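Local coordinates for protein L-talarate/Galactarate Dehydratase (Salmonella typhimurium, PDB 2PP0) that catalyses the magnesium-dependent dehydration of L-talarate and galactarate to 5-keto-4-deoxy-D-glucarate, and also epimerises L-talarate to galactarate, at residues E359-R364 with S371-L376. Numbering follows the deposited sequence.
Sequences EQLELR and SDRHGL
The guanidinium of Arg-373 lies between the aliphatic part of Glu-359 and the hydroxyl of Ser-371. Over one face, displaced toward the rim, sits Glu-359 CB, 3.3 Å above the plane; on the opposite face Ser-371 OG stands 3.1 Å above it, over the centre. Glu-359 CG also packs on this group, 3.5 Å from Arg-373 NE. Gln-360 O approaches Arg-373 NH2 obliquely at 3.7 Å, without a hydrogen bond, and Leu-361 CD2 comes in obliquely at longer range.

Arginine suits the place because its flat head offers broad faces to methylenes while NE and NH1 bond to other partners, Gly-377 O and Asn-17 OD1 of the second subunit. The chain bends at chi3 (-68°), which turns the head across the Glu-359 methylenes. Ser-371 has a second task: its OG accepts from Arg-373 N at 3.2 Å, making an ST turn that helps to hold the hydroxyl against the guanidinium face. Glutamate supplies two methylenes for packing, and a bend at chi2 (84°) carries its carboxylate away from the guanidinium, to where OE1 accepts from Thr-379 N. Although the two charged planes are only 14° apart, Glu-359 OE2 remains 4.8 Å from Arg-373 NE, too far for a salt bridge.

Strand 362-364 pairs with strand 367-369, and the contact joins the loop entering this hairpin to the loop leaving it, at the surface of the enolase-type C-terminal domain beside the other subunit. Opposite charges may add a modest long-range attraction, but the contact itself rests on methylenes against a guanidinium face, leaving the arginine's directional bonds to tie its own loop together and reach the second subunit.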
ATOM      1  N   GLU B 359       6.421  -8.078  26.785  1.00 35.45           N
ATOM      2  CA  GLU B 359       6.122  -9.305  26.053  1.00 34.98           C
ATOM      3  C   GLU B 359       7.295  -9.806  25.208  1.00 36.47           C
ATOM      4  O   GLU B 359       8.119  -9.020  24.743  1.00 35.89           O
ATOM      5  CB  GLU B 359       4.906  -9.077  25.148  1.00 34.80           C
ATOM      6  CG  GLU B 359       3.711  -8.424  25.848  1.00 35.70           C
ATOM      7  CD  GLU B 359       3.798  -6.904  25.902  1.00 37.75           C
ATOM      8  OE1 GLU B 359       4.866  -6.342  25.578  1.00 37.18           O
ATOM      9  OE2 GLU B 359       2.791  -6.266  26.275  1.00 38.82           O
ATOM     10  N   GLN B 360       7.359 -11.118  25.012  1.00 35.48           N
ATOM     11  CA  GLN B 360       8.417 -11.733  24.218  1.00 36.90           C
ATOM     12  C   GLN B 360       7.782 -12.538  23.085  1.00 37.67           C
ATOM     13  O   GLN B 360       6.685 -13.072  23.242  1.00 36.92           O
ATOM     14  CB  GLN B 360       9.270 -12.662  25.090  1.00 37.25           C
ATOM     15  CG  GLN B 360       9.930 -11.992  26.299  1.00 39.66           C
ATOM     16  CD  GLN B 360      10.797 -10.799  25.920  1.00 42.57           C
ATOM     17  OE1 GLN B 360      11.595 -10.868  24.980  1.00 42.87           O
ATOM     18  NE2 GLN B 360      10.654  -9.702  26.660  1.00 42.28           N
ATOM     19  N   LEU B 361       8.470 -12.623  21.949  1.00 36.37           N
ATOM     20  CA  LEU B 361       7.964 -13.370  20.799  1.00 36.84           C
ATOM     21  C   LEU B 361       8.236 -14.867  20.914  1.00 37.46           C
ATOM     22  O   LEU B 361       9.234 -15.292  21.496  1.00 36.57           O
ATOM     23  CB  LEU B 361       8.584 -12.844  19.501  1.00 36.37           C
ATOM     24  CG  LEU B 361       8.131 -11.460  19.036  1.00 35.42           C
ATOM     25  CD1 LEU B 361       8.978 -11.017  17.851  1.00 35.58           C
ATOM     26  CD2 LEU B 361       6.657 -11.499  18.666  1.00 36.23           C
ATOM     27  N   GLU B 362       7.342 -15.661  20.339  1.00 38.09           N
ATOM     28  CA  GLU B 362       7.462 -17.110  20.380  1.00 38.79           C
ATOM     29  C   GLU B 362       8.288 -17.660  19.222  1.00 37.79           C
ATOM     30  O   GLU B 362       7.928 -17.489  18.059  1.00 37.64           O
ATOM     31  CB  GLU B 362       6.064 -17.738  20.350  1.00 41.77           C
ATOM     32  CG  GLU B 362       6.039 -19.256  20.507  1.00 46.49           C
ATOM     33  CD  GLU B 362       4.664 -19.850  20.214  1.00 48.62           C
ATOM     34  OE1 GLU B 362       3.662 -19.319  20.736  1.00 50.95           O
ATOM     35  OE2 GLU B 362       4.584 -20.849  19.465  1.00 51.53           O
ATOM     36  N   LEU B 363       9.400 -18.313  19.549  1.00 36.88           N
ATOM     37  CA  LEU B 363      10.264 -18.925  18.546  1.00 36.76           C
ATOM     38  C   LEU B 363      10.031 -20.430  18.617  1.00 37.99           C
ATOM     39  O   LEU B 363      10.287 -21.059  19.644  1.00 37.43           O
ATOM     40  CB  LEU B 363      11.740 -18.620  18.829  1.00 35.99           C
ATOM     41  CG  LEU B 363      12.752 -19.272  17.874  1.00 37.38           C
ATOM     42  CD1 LEU B 363      12.518 -18.774  16.447  1.00 35.85           C
ATOM     43  CD2 LEU B 363      14.181 -18.939  18.319  1.00 36.24           C
ATOM     44  N   ARG B 364       9.543 -21.004  17.523  1.00 38.30           N
ATOM     45  CA  ARG B 364       9.259 -22.430  17.482  1.00 38.90           C
ATOM     46  C   ARG B 364       9.504 -23.034  16.104  1.00 38.40           C
ATOM     47  O   ARG B 364       9.066 -22.497  15.084  1.00 37.68           O
ATOM     48  CB  ARG B 364       7.807 -22.670  17.926  1.00 40.61           C
ATOM     49  CG  ARG B 364       7.296 -24.086  17.709  1.00 44.96           C
ATOM     50  CD  ARG B 364       6.075 -24.377  18.590  1.00 46.34           C
ATOM     51  NE  ARG B 364       4.963 -23.441  18.390  1.00 48.67           N
ATOM     52  CZ  ARG B 364       4.128 -23.463  17.353  1.00 49.16           C
ATOM     53  NH1 ARG B 364       4.267 -24.377  16.395  1.00 50.25           N
ATOM     54  NH2 ARG B 364       3.144 -22.574  17.275  1.00 48.03           N
ATOM     55  N   SER B 371       1.811 -13.172  17.553  1.00 32.58           N
ATOM     56  CA  SER B 371       0.867 -13.406  18.637  1.00 32.34           C
ATOM     57  C   SER B 371      -0.461 -12.728  18.329  1.00 33.28           C
ATOM     58  O   SER B 371      -0.592 -12.005  17.338  1.00 32.21           O
ATOM     59  CB  SER B 371       1.423 -12.879  19.964  1.00 32.61           C
ATOM     60  OG  SER B 371       1.342 -11.467  20.034  1.00 32.38           O
ATOM     61  N   ASP B 372      -1.447 -12.967  19.184  1.00 31.99           N
ATOM     62  CA  ASP B 372      -2.766 -12.380  19.006  1.00 32.89           C
ATOM     63  C   ASP B 372      -2.819 -10.950  19.534  1.00 31.97           C
ATOM     64  O   ASP B 372      -3.839 -10.279  19.407  1.00 32.86           O
ATOM     65  CB  ASP B 372      -3.811 -13.230  19.728  1.00 35.99           C
ATOM     66  CG  ASP B 372      -3.627 -13.218  21.232  1.00 38.72           C
ATOM     67  OD1 ASP B 372      -2.510 -13.518  21.706  1.00 42.98           O
ATOM     68  OD2 ASP B 372      -4.599 -12.908  21.943  1.00 43.20           O
ATOM     69  N   ARG B 373      -1.728 -10.481  20.131  1.00 30.95           N
ATOM     70  CA  ARG B 373      -1.699  -9.117  20.657  1.00 31.13           C
ATOM     71  C   ARG B 373      -1.909  -8.106  19.526  1.00 31.17           C
ATOM     72  O   ARG B 373      -1.464  -8.327  18.403  1.00 31.64           O
ATOM     73  CB  ARG B 373      -0.375  -8.864  21.391  1.00 32.26           C
ATOM     74  CG  ARG B 373      -0.216  -9.721  22.657  1.00 34.30           C
ATOM     75  CD  ARG B 373       0.975  -9.291  23.518  1.00 36.22           C
ATOM     76  NE  ARG B 373       2.260  -9.563  22.876  1.00 39.14           N
ATOM     77  CZ  ARG B 373       2.791 -10.773  22.739  1.00 40.83           C
ATOM     78  NH1 ARG B 373       2.156 -11.840  23.208  1.00 41.99           N
ATOM     79  NH2 ARG B 373       3.953 -10.922  22.120  1.00 40.53           N
ATOM     80  N   HIS B 374      -2.594  -7.005  19.819  1.00 30.65           N
ATOM     81  CA  HIS B 374      -2.888  -5.988  18.808  1.00 32.42           C
ATOM     82  C   HIS B 374      -1.716  -5.047  18.505  1.00 33.76           C
ATOM     83  O   HIS B 374      -0.784  -4.917  19.305  1.00 33.53           O
ATOM     84  CB  HIS B 374      -4.112  -5.173  19.237  1.00 32.57           C
ATOM     85  CG  HIS B 374      -5.335  -6.005  19.475  1.00 34.67           C
ATOM     86  ND1 HIS B 374      -6.530  -5.469  19.905  1.00 35.49           N
ATOM     87  CD2 HIS B 374      -5.546  -7.338  19.347  1.00 35.67           C
ATOM     88  CE1 HIS B 374      -7.424  -6.433  20.032  1.00 36.45           C
ATOM     89  NE2 HIS B 374      -6.853  -7.577  19.699  1.00 36.32           N
ATOM     90  N   GLY B 375      -1.775  -4.390  17.347  1.00 32.50           N
ATOM     91  CA  GLY B 375      -0.710  -3.479  16.955  1.00 28.86           C
ATOM     92  C   GLY B 375       0.610  -4.219  16.890  1.00 27.80           C
ATOM     93  O   GLY B 375       0.656  -5.364  16.445  1.00 25.87           O
ATOM     94  N   LEU B 376       1.693  -3.576  17.323  1.00 26.95           N
ATOM     95  CA  LEU B 376       2.994  -4.233  17.312  1.00 28.60           C
ATOM     96  C   LEU B 376       2.974  -5.403  18.289  1.00 28.31           C
ATOM     97  O   LEU B 376       3.737  -6.354  18.146  1.00 28.34           O
ATOM     98  CB  LEU B 376       4.098  -3.241  17.706  1.00 28.08           C
ATOM     99  CG  LEU B 376       4.280  -2.066  16.744  1.00 27.39           C
ATOM    100  CD1 LEU B 376       5.288  -1.060  17.309  1.00 28.13           C
ATOM    101  CD2 LEU B 376       4.745  -2.607  15.398  1.00 29.00           C
TER